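Local coordinates for protein chloroplastic group IIB intron splicing facilitator CRS2, chloroplastic (Zea mays, PDB 1RYB) that facilitates the splicing of group IIB introns in chloroplasts as the partner of CAF1 or CAF2, and has no peptidyl-tRNA hydrolase activity, at residues 79-91 with 126-138. Sequence-based numbering, arbitrary orientation.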
ATOM      1  N   SER A  79      -9.921   4.442  -7.829  1.00 10.92           N
ATOM      2  CA  SER A  79     -10.552   5.752  -7.753  1.00 15.70           C
ATOM      3  C   SER A  79      -9.672   6.905  -8.263  1.00 14.92           C
ATOM      4  O   SER A  79     -10.073   8.054  -8.313  1.00 14.31           O
ATOM      5  CB  SER A  79     -10.702   5.941  -6.255  1.00 15.70           C
ATOM      6  OG  SER A  79      -9.429   5.711  -5.615  1.00 15.43           O
ATOM      7  N   TYR A  80      -8.443   6.570  -8.588  1.00 11.23           N
ATOM      8  CA  TYR A  80      -7.310   7.488  -8.773  1.00 15.75           C
ATOM      9  C   TYR A  80      -6.736   7.758  -7.413  1.00 13.76           C
ATOM     10  O   TYR A  80      -7.483   7.754  -6.389  1.00 10.78           O
ATOM     11  CB  TYR A  80      -7.626   8.823  -9.482  1.00 16.89           C
ATOM     12  CG  TYR A  80      -7.888   8.566 -10.945  1.00 15.28           C
ATOM     13  CD1 TYR A  80      -9.191   8.422 -11.403  1.00 22.60           C
ATOM     14  CD2 TYR A  80      -6.840   8.468 -11.859  1.00 14.28           C
ATOM     15  CE1 TYR A  80      -9.429   8.250 -12.773  1.00 16.09           C
ATOM     16  CE2 TYR A  80      -7.052   8.225 -13.215  1.00 19.75           C
ATOM     17  CZ  TYR A  80      -8.359   8.068 -13.655  1.00 19.33           C
ATOM     18  OH  TYR A  80      -8.557   7.863 -15.011  1.00 29.83           O
ATOM     19  N   MET A  81      -5.436   7.996  -7.401  1.00 11.41           N
ATOM     20  CA  MET A  81      -4.670   8.183  -6.136  1.00 16.83           C
ATOM     21  C   MET A  81      -5.284   9.192  -5.127  1.00 13.16           C
ATOM     22  O   MET A  81      -5.413   8.939  -3.952  1.00 12.45           O
ATOM     23  CB  MET A  81      -3.246   8.620  -6.496  1.00 12.87           C
ATOM     24  CG  MET A  81      -2.337   8.709  -5.298  1.00 12.20           C
ATOM     25  SD  MET A  81      -2.159   7.128  -4.464  1.00 12.80           S
ATOM     26  CE  MET A  81      -0.790   6.425  -5.435  1.00 14.81           C
ATOM     27  N   ASN A  82      -5.776  10.301  -5.665  1.00 19.20           N
ATOM     28  CA  ASN A  82      -6.275  11.379  -4.881  1.00 14.44           C
ATOM     29  C   ASN A  82      -7.540  11.030  -4.204  1.00 20.42           C
ATOM     30  O   ASN A  82      -7.969  11.775  -3.305  1.00 21.19           O
ATOM     31  CB  ASN A  82      -6.582  12.621  -5.789  1.00 13.57           C
ATOM     32  CG  ASN A  82      -5.325  13.374  -6.156  1.00 26.33           C
ATOM     33  OD1 ASN A  82      -4.260  13.085  -5.636  1.00 21.42           O
ATOM     34  ND2 ASN A  82      -5.475  14.393  -7.033  1.00 28.96           N
ATOM     35  N   TYR A  83      -8.234   9.976  -4.679  1.00 13.68           N
ATOM     36  CA  TYR A  83      -9.515   9.629  -4.031  1.00  9.34           C
ATOM     37  C   TYR A  83      -9.493   8.254  -3.332  1.00 14.68           C
ATOM     38  O   TYR A  83     -10.555   7.634  -3.082  1.00 13.53           O
ATOM     39  CB  TYR A  83     -10.654   9.689  -5.062  1.00 12.17           C
ATOM     40  CG  TYR A  83     -10.641  11.007  -5.728  1.00 13.83           C
ATOM     41  CD1 TYR A  83     -11.170  12.137  -5.099  1.00 17.62           C
ATOM     42  CD2 TYR A  83     -10.117  11.156  -7.006  1.00 20.09           C
ATOM     43  CE1 TYR A  83     -11.085  13.393  -5.720  1.00 36.83           C
ATOM     44  CE2 TYR A  83     -10.050  12.396  -7.648  1.00 22.94           C
ATOM     45  CZ  TYR A  83     -10.555  13.526  -7.008  1.00 44.59           C
ATOM     46  OH  TYR A  83     -10.566  14.749  -7.676  1.00 23.87           O
ATOM     47  N   SER A  84      -8.278   7.807  -2.948  1.00 12.54           N
ATOM     48  CA  SER A  84      -8.100   6.539  -2.330  1.00 11.52           C
ATOM     49  C   SER A  84      -8.993   6.368  -1.085  1.00 12.35           C
ATOM     50  O   SER A  84      -9.459   5.265  -0.780  1.00 12.62           O
ATOM     51  CB  SER A  84      -6.626   6.332  -1.974  1.00  9.29           C
ATOM     52  OG  SER A  84      -5.816   6.345  -3.160  1.00 11.42           O
ATOM     53  N   GLY A  85      -9.178   7.424  -0.306  1.00 14.16           N
ATOM     54  CA  GLY A  85      -9.930   7.306   0.925  1.00 12.04           C
ATOM     55  C   GLY A  85     -11.392   7.032   0.658  1.00 13.98           C
ATOM     56  O   GLY A  85     -12.100   6.344   1.472  1.00 13.52           O
ATOM     57  N   GLU A  86     -11.842   7.562  -0.453  1.00 12.01           N
ATOM     58  CA  GLU A  86     -13.208   7.343  -0.868  1.00 13.28           C
ATOM     59  C   GLU A  86     -13.503   5.893  -1.035  1.00 16.71           C
ATOM     60  O   GLU A  86     -14.639   5.499  -0.888  1.00 14.56           O
ATOM     61  CB  GLU A  86     -13.570   8.104  -2.189  1.00 19.48           C
ATOM     62  CG  GLU A  86     -13.554   9.617  -1.891  1.00 15.76           C
ATOM     63  CD  GLU A  86     -13.996  10.483  -3.028  1.00 23.01           C
ATOM     64  OE1 GLU A  86     -13.771  11.649  -3.033  1.00 24.70           O
ATOM     65  OE2 GLU A  86     -14.460   9.853  -4.070  1.00 19.76           O
ATOM     66  N   ALA A  87     -12.479   5.103  -1.454  1.00 13.96           N
ATOM     67  CA  ALA A  87     -12.636   3.669  -1.612  1.00 17.46           C
ATOM     68  C   ALA A  87     -12.431   2.930  -0.257  1.00 19.64           C
ATOM     69  O   ALA A  87     -13.209   2.045   0.133  1.00 17.72           O
ATOM     70  CB  ALA A  87     -11.578   3.150  -2.582  1.00 15.33           C
ATOM     71  N   ILE A  88     -11.331   3.279   0.485  1.00 12.00           N
ATOM     72  CA  ILE A  88     -10.970   2.562   1.673  1.00  9.27           C
ATOM     73  C   ILE A  88     -11.891   2.775   2.867  1.00 16.71           C
ATOM     74  O   ILE A  88     -12.189   1.834   3.613  1.00 16.54           O
ATOM     75  CB  ILE A  88      -9.510   2.814   1.988  1.00 14.81           C
ATOM     76  CG1 ILE A  88      -8.643   2.146   0.899  1.00 13.00           C
ATOM     77  CG2 ILE A  88      -9.166   2.279   3.383  1.00 13.91           C
ATOM     78  CD1 ILE A  88      -7.291   2.858   0.730  1.00 16.69           C
ATOM     79  N   GLY A  89     -12.331   4.016   3.105  1.00 13.97           N
ATOM     80  CA  GLY A  89     -13.211   4.234   4.270  1.00 10.11           C
ATOM     81  C   GLY A  89     -14.410   3.333   4.268  1.00 10.82           C
ATOM     82  O   GLY A  89     -14.700   2.682   5.246  1.00 15.37           O
ATOM     83  N   PRO A  90     -15.177   3.342   3.164  1.00 15.94           N
ATOM     84  CA  PRO A  90     -16.361   2.539   3.107  1.00 15.33           C
ATOM     85  C   PRO A  90     -16.100   1.065   3.254  1.00 24.71           C
ATOM     86  O   PRO A  90     -16.960   0.342   3.780  1.00 15.23           O
ATOM     87  CB  PRO A  90     -17.125   2.899   1.826  1.00 11.38           C
ATOM     88  CG  PRO A  90     -16.692   4.340   1.578  1.00 17.00           C
ATOM     89  CD  PRO A  90     -15.271   4.404   2.111  1.00 14.49           C
ATOM     90  N   LEU A  91     -14.981   0.603   2.737  1.00 11.33           N
ATOM     91  CA  LEU A  91     -14.668  -0.816   2.891  1.00 10.28           C
ATOM     92  C   LEU A  91     -14.408  -1.191   4.390  1.00 11.72           C
ATOM     93  O   LEU A  91     -14.780  -2.266   4.879  1.00 14.71           O
ATOM     94  CB  LEU A  91     -13.405  -1.180   2.048  1.00 11.32           C
ATOM     95  CG  LEU A  91     -13.726  -1.282   0.537  1.00 15.57           C
ATOM     96  CD1 LEU A  91     -12.413  -1.384  -0.354  1.00 15.76           C
ATOM     97  CD2 LEU A  91     -14.757  -2.442   0.282  1.00 15.58           C
ATOM     98  N   ARG A 126       2.818  14.360   2.609  1.00 15.99           N
ATOM     99  CA  ARG A 126       2.390  15.039   1.370  1.00 19.61           C
ATOM    100  C   ARG A 126       2.040  14.072   0.260  1.00 29.25           C
ATOM    101  O   ARG A 126       2.001  14.434  -0.939  1.00 25.14           O
ATOM    102  CB  ARG A 126       3.427  16.077   0.893  1.00 16.41           C
ATOM    103  CG  ARG A 126       3.623  17.175   1.958  1.00 21.64           C
ATOM    104  CD  ARG A 126       4.700  18.194   1.554  1.00 24.13           C
ATOM    105  NE  ARG A 126       5.935  17.547   1.147  1.00 22.22           N
ATOM    106  CZ  ARG A 126       6.792  18.131   0.352  1.00100.00           C
ATOM    107  NH1 ARG A 126       7.902  17.523  -0.071  1.00 57.11           N
ATOM    108  NH2 ARG A 126       6.532  19.391  -0.007  1.00 39.86           N
ATOM    109  N   HIS A 127       1.850  12.818   0.648  1.00 15.79           N
ATOM    110  CA  HIS A 127       1.452  11.832  -0.331  1.00 15.12           C
ATOM    111  C   HIS A 127      -0.070  12.007  -0.498  1.00 16.73           C
ATOM    112  O   HIS A 127      -0.814  11.904   0.464  1.00 13.30           O
ATOM    113  CB  HIS A 127       1.826  10.396   0.182  1.00 14.45           C
ATOM    114  CG  HIS A 127       1.548   9.326  -0.869  1.00 13.62           C
ATOM    115  ND1 HIS A 127       0.240   8.921  -1.237  1.00 16.37           N
ATOM    116  CD2 HIS A 127       2.426   8.597  -1.604  1.00 12.27           C
ATOM    117  CE1 HIS A 127       0.376   7.951  -2.150  1.00  9.58           C
ATOM    118  NE2 HIS A 127       1.678   7.748  -2.407  1.00  9.49           N
ATOM    119  N   ASN A 128      -0.509  12.350  -1.700  1.00 18.12           N
ATOM    120  CA  ASN A 128      -1.908  12.658  -1.932  1.00 12.05           C
ATOM    121  C   ASN A 128      -2.859  11.539  -1.566  1.00 17.11           C
ATOM    122  O   ASN A 128      -3.991  11.797  -1.087  1.00 15.88           O
ATOM    123  CB  ASN A 128      -2.113  13.017  -3.415  1.00 15.04           C
ATOM    124  CG  ASN A 128      -1.617  14.412  -3.679  1.00 37.16           C
ATOM    125  OD1 ASN A 128      -1.033  15.052  -2.793  1.00 23.63           O
ATOM    126  ND2 ASN A 128      -1.853  14.897  -4.901  1.00 30.46           N
ATOM    127  N   GLY A 129      -2.425  10.297  -1.846  1.00 15.19           N
ATOM    128  CA  GLY A 129      -3.264   9.184  -1.578  1.00 10.91           C
ATOM    129  C   GLY A 129      -3.381   8.982  -0.087  1.00 13.13           C
ATOM    130  O   GLY A 129      -4.444   8.699   0.457  1.00 15.58           O
ATOM    131  N   LEU A 130      -2.286   8.996   0.583  1.00  9.59           N
ATOM    132  CA  LEU A 130      -2.326   8.818   2.048  1.00 14.33           C
ATOM    133  C   LEU A 130      -3.106   9.962   2.703  1.00 17.24           C
ATOM    134  O   LEU A 130      -3.891   9.761   3.607  1.00 14.99           O
ATOM    135  CB  LEU A 130      -0.891   8.752   2.592  1.00 13.27           C
ATOM    136  CG  LEU A 130      -0.700   8.125   3.924  1.00 17.79           C
ATOM    137  CD1 LEU A 130      -1.476   6.797   4.020  1.00 29.11           C
ATOM    138  CD2 LEU A 130       0.830   7.839   3.911  1.00 15.75           C
ATOM    139  N   GLN A 131      -2.931  11.145   2.164  1.00 15.04           N
ATOM    140  CA  GLN A 131      -3.655  12.241   2.708  1.00 17.38           C
ATOM    141  C   GLN A 131      -5.156  12.013   2.590  1.00 20.84           C
ATOM    142  O   GLN A 131      -5.900  12.242   3.519  1.00 14.13           O
ATOM    143  CB  GLN A 131      -3.240  13.525   1.982  1.00 17.36           C
ATOM    144  CG  GLN A 131      -4.071  14.703   2.524  1.00 20.85           C
ATOM    145  CD  GLN A 131      -3.796  15.985   1.772  1.00 39.40           C
ATOM    146  OE1 GLN A 131      -3.146  15.982   0.692  1.00 36.94           O
ATOM    147  NE2 GLN A 131      -4.310  17.089   2.313  1.00100.00           N
ATOM    148  N   ASN A 132      -5.638  11.612   1.418  1.00 17.66           N
ATOM    149  CA  ASN A 132      -7.052  11.349   1.268  1.00 12.14           C
ATOM    150  C   ASN A 132      -7.546  10.205   2.154  1.00 13.88           C
ATOM    151  O   ASN A 132      -8.691  10.226   2.610  1.00 18.34           O
ATOM    152  CB  ASN A 132      -7.403  11.034  -0.214  1.00 12.95           C
ATOM    153  CG  ASN A 132      -8.885  11.042  -0.484  1.00 14.63           C
ATOM    154  OD1 ASN A 132      -9.503   9.995  -0.728  1.00 15.62           O
ATOM    155  ND2 ASN A 132      -9.507  12.228  -0.355  1.00 17.08           N
ATOM    156  N   VAL A 133      -6.697   9.171   2.405  1.00 11.54           N
ATOM    157  CA  VAL A 133      -7.142   8.054   3.301  1.00  8.94           C
ATOM    158  C   VAL A 133      -7.367   8.578   4.693  1.00 13.04           C
ATOM    159  O   VAL A 133      -8.317   8.274   5.337  1.00 16.47           O
ATOM    160  CB  VAL A 133      -6.134   6.888   3.344  1.00 12.57           C
ATOM    161  CG1 VAL A 133      -6.495   5.862   4.423  1.00 17.62           C
ATOM    162  CG2 VAL A 133      -5.974   6.231   1.945  1.00 12.69           C
ATOM    163  N   ILE A 134      -6.443   9.359   5.169  1.00 14.02           N
ATOM    164  CA  ILE A 134      -6.559   9.886   6.518  1.00 19.27           C
ATOM    165  C   ILE A 134      -7.859  10.708   6.681  1.00 16.41           C
ATOM    166  O   ILE A 134      -8.611  10.642   7.674  1.00 19.77           O
ATOM    167  CB  ILE A 134      -5.270  10.693   6.956  1.00 19.44           C
ATOM    168  CG1 ILE A 134      -4.057   9.772   7.209  1.00 13.77           C
ATOM    169  CG2 ILE A 134      -5.589  11.568   8.210  1.00 16.90           C
ATOM    170  CD1 ILE A 134      -2.664  10.464   7.061  1.00 18.06           C
ATOM    171  N   GLU A 135      -8.076  11.567   5.734  1.00 13.21           N
ATOM    172  CA  GLU A 135      -9.244  12.332   5.802  1.00 16.16           C
ATOM    173  C   GLU A 135     -10.505  11.416   5.858  1.00 26.46           C
ATOM    174  O   GLU A 135     -11.394  11.649   6.640  1.00 23.69           O
ATOM    175  CB  GLU A 135      -9.264  13.305   4.594  1.00 32.24           C
ATOM    176  CG  GLU A 135     -10.676  13.642   4.089  1.00 78.50           C
ATOM    177  CD  GLU A 135     -10.673  14.651   2.991  1.00 73.46           C
ATOM    178  OE1 GLU A 135     -11.713  15.028   2.462  1.00 74.07           O
ATOM    179  OE2 GLU A 135      -9.440  15.105   2.706  1.00 43.59           O
ATOM    180  N   HIS A 136     -10.606  10.370   5.006  1.00 16.21           N
ATOM    181  CA  HIS A 136     -11.743   9.469   5.021  1.00 14.75           C
ATOM    182  C   HIS A 136     -11.802   8.531   6.191  1.00 19.88           C
ATOM    183  O   HIS A 136     -12.752   7.744   6.324  1.00 20.54           O
ATOM    184  CB  HIS A 136     -11.978   8.730   3.702  1.00 12.58           C
ATOM    185  CG  HIS A 136     -12.486   9.649   2.670  1.00 16.36           C
ATOM    186  ND1 HIS A 136     -13.813   9.643   2.285  1.00 25.73           N
ATOM    187  CD2 HIS A 136     -11.826  10.603   1.914  1.00 20.11           C
ATOM    188  CE1 HIS A 136     -13.937  10.568   1.321  1.00 20.12           C
ATOM    189  NE2 HIS A 136     -12.778  11.186   1.096  1.00 23.01           N
ATOM    190  N   LEU A 137     -10.758   8.602   7.028  1.00 17.39           N
ATOM    191  CA  LEU A 137     -10.735   7.831   8.250  1.00 21.05           C
ATOM    192  C   LEU A 137     -10.978   8.767   9.455  1.00 29.03           C
ATOM    193  O   LEU A 137     -10.376   8.657  10.541  1.00 24.16           O
ATOM    194  CB  LEU A 137      -9.446   6.993   8.447  1.00 20.64           C
ATOM    195  CG  LEU A 137      -9.269   5.875   7.381  1.00 17.95           C
ATOM    196  CD1 LEU A 137      -7.922   5.156   7.600  1.00 18.56           C
ATOM    197  CD2 LEU A 137     -10.402   4.904   7.403  1.00 18.82           C
ATOM    198  N   ASP A 138     -11.778   9.779   9.189  1.00 40.79           N
ATOM    199  CA  ASP A 138     -12.113  10.749  10.196  1.00 44.63           C
ATOM    200  C   ASP A 138     -10.920  11.538  10.718  1.00 29.50           C
ATOM    201  O   ASP A 138     -10.866  11.862  11.892  1.00 40.51           O
ATOM    202  CB  ASP A 138     -12.793  10.022  11.374  1.00 49.34           C
ATOM    203  CG  ASP A 138     -14.211  10.443  11.563  1.00100.00           C
ATOM    204  OD1 ASP A 138     -14.584  11.631  11.630  1.00 76.31           O
ATOM    205  OD2 ASP A 138     -15.017   9.410  11.568  1.00 81.91           O
TER
HETATM  206  O   HOH W   1     -12.408  12.756  -1.187  1.00 24.04           O
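Gly85 and Val133 bring two helices of the peptidyl-tRNA hydrolase fold, 84-91 and 128-136, into direct backbone contact, their CA atoms 3.7 Å apart. The axes cross at -39°, and a CB on Gly85 would run into Asn132 O. Asn132 reaches across to the first turn of helix 84-91. Its chi1 of -168° turns CG away from the backbone N, so that CB and CG pack against Asn82 O, with CG 3.1 Å from that oxygen. Gly85 N donates to Asn132 OD1 at 2.6 Å, in the carbonyl plane and on a lone pair; a weaker bond comes from Glu86 N. The amide's other end, ND2, donates to a water, which in turn donates to Glu86 OE1, 2.5 Å from the water oxygen, and also bonds His136 NE2 at 2.8 Å. The His136 ring lies flat against the helix backbone, with Glu86 N 3.7 Å above its centre and the water in plane at its edge, while Glu86 CG packs against CE1. Without the ring, as with an alanine here, the Gly85-Glu86 peptide would probably lose its cover and the water one of its three partners. Further inside, Ile88 CD1 meets Val133 CG2, and Ile88 continues onto Leu104 of strand 102-108. At the other end the contact reaches the site that, by similarity, binds tRNA. There Asn82 and Asn128 run side by side, amide planes 51° apart, and Asn128 ND2 donates to Asn82 OD1. His127 caps its helix through ND1, which accepts from Leu130 N, while NE2 bonds Asp107. Met81, bent at chi2 and chi3, touches His35, the counterpart of the catalytic histidine of peptidyl-tRNA hydrolases, and brings SD to the edge of the His127 ring, 3.5 Å from CE1.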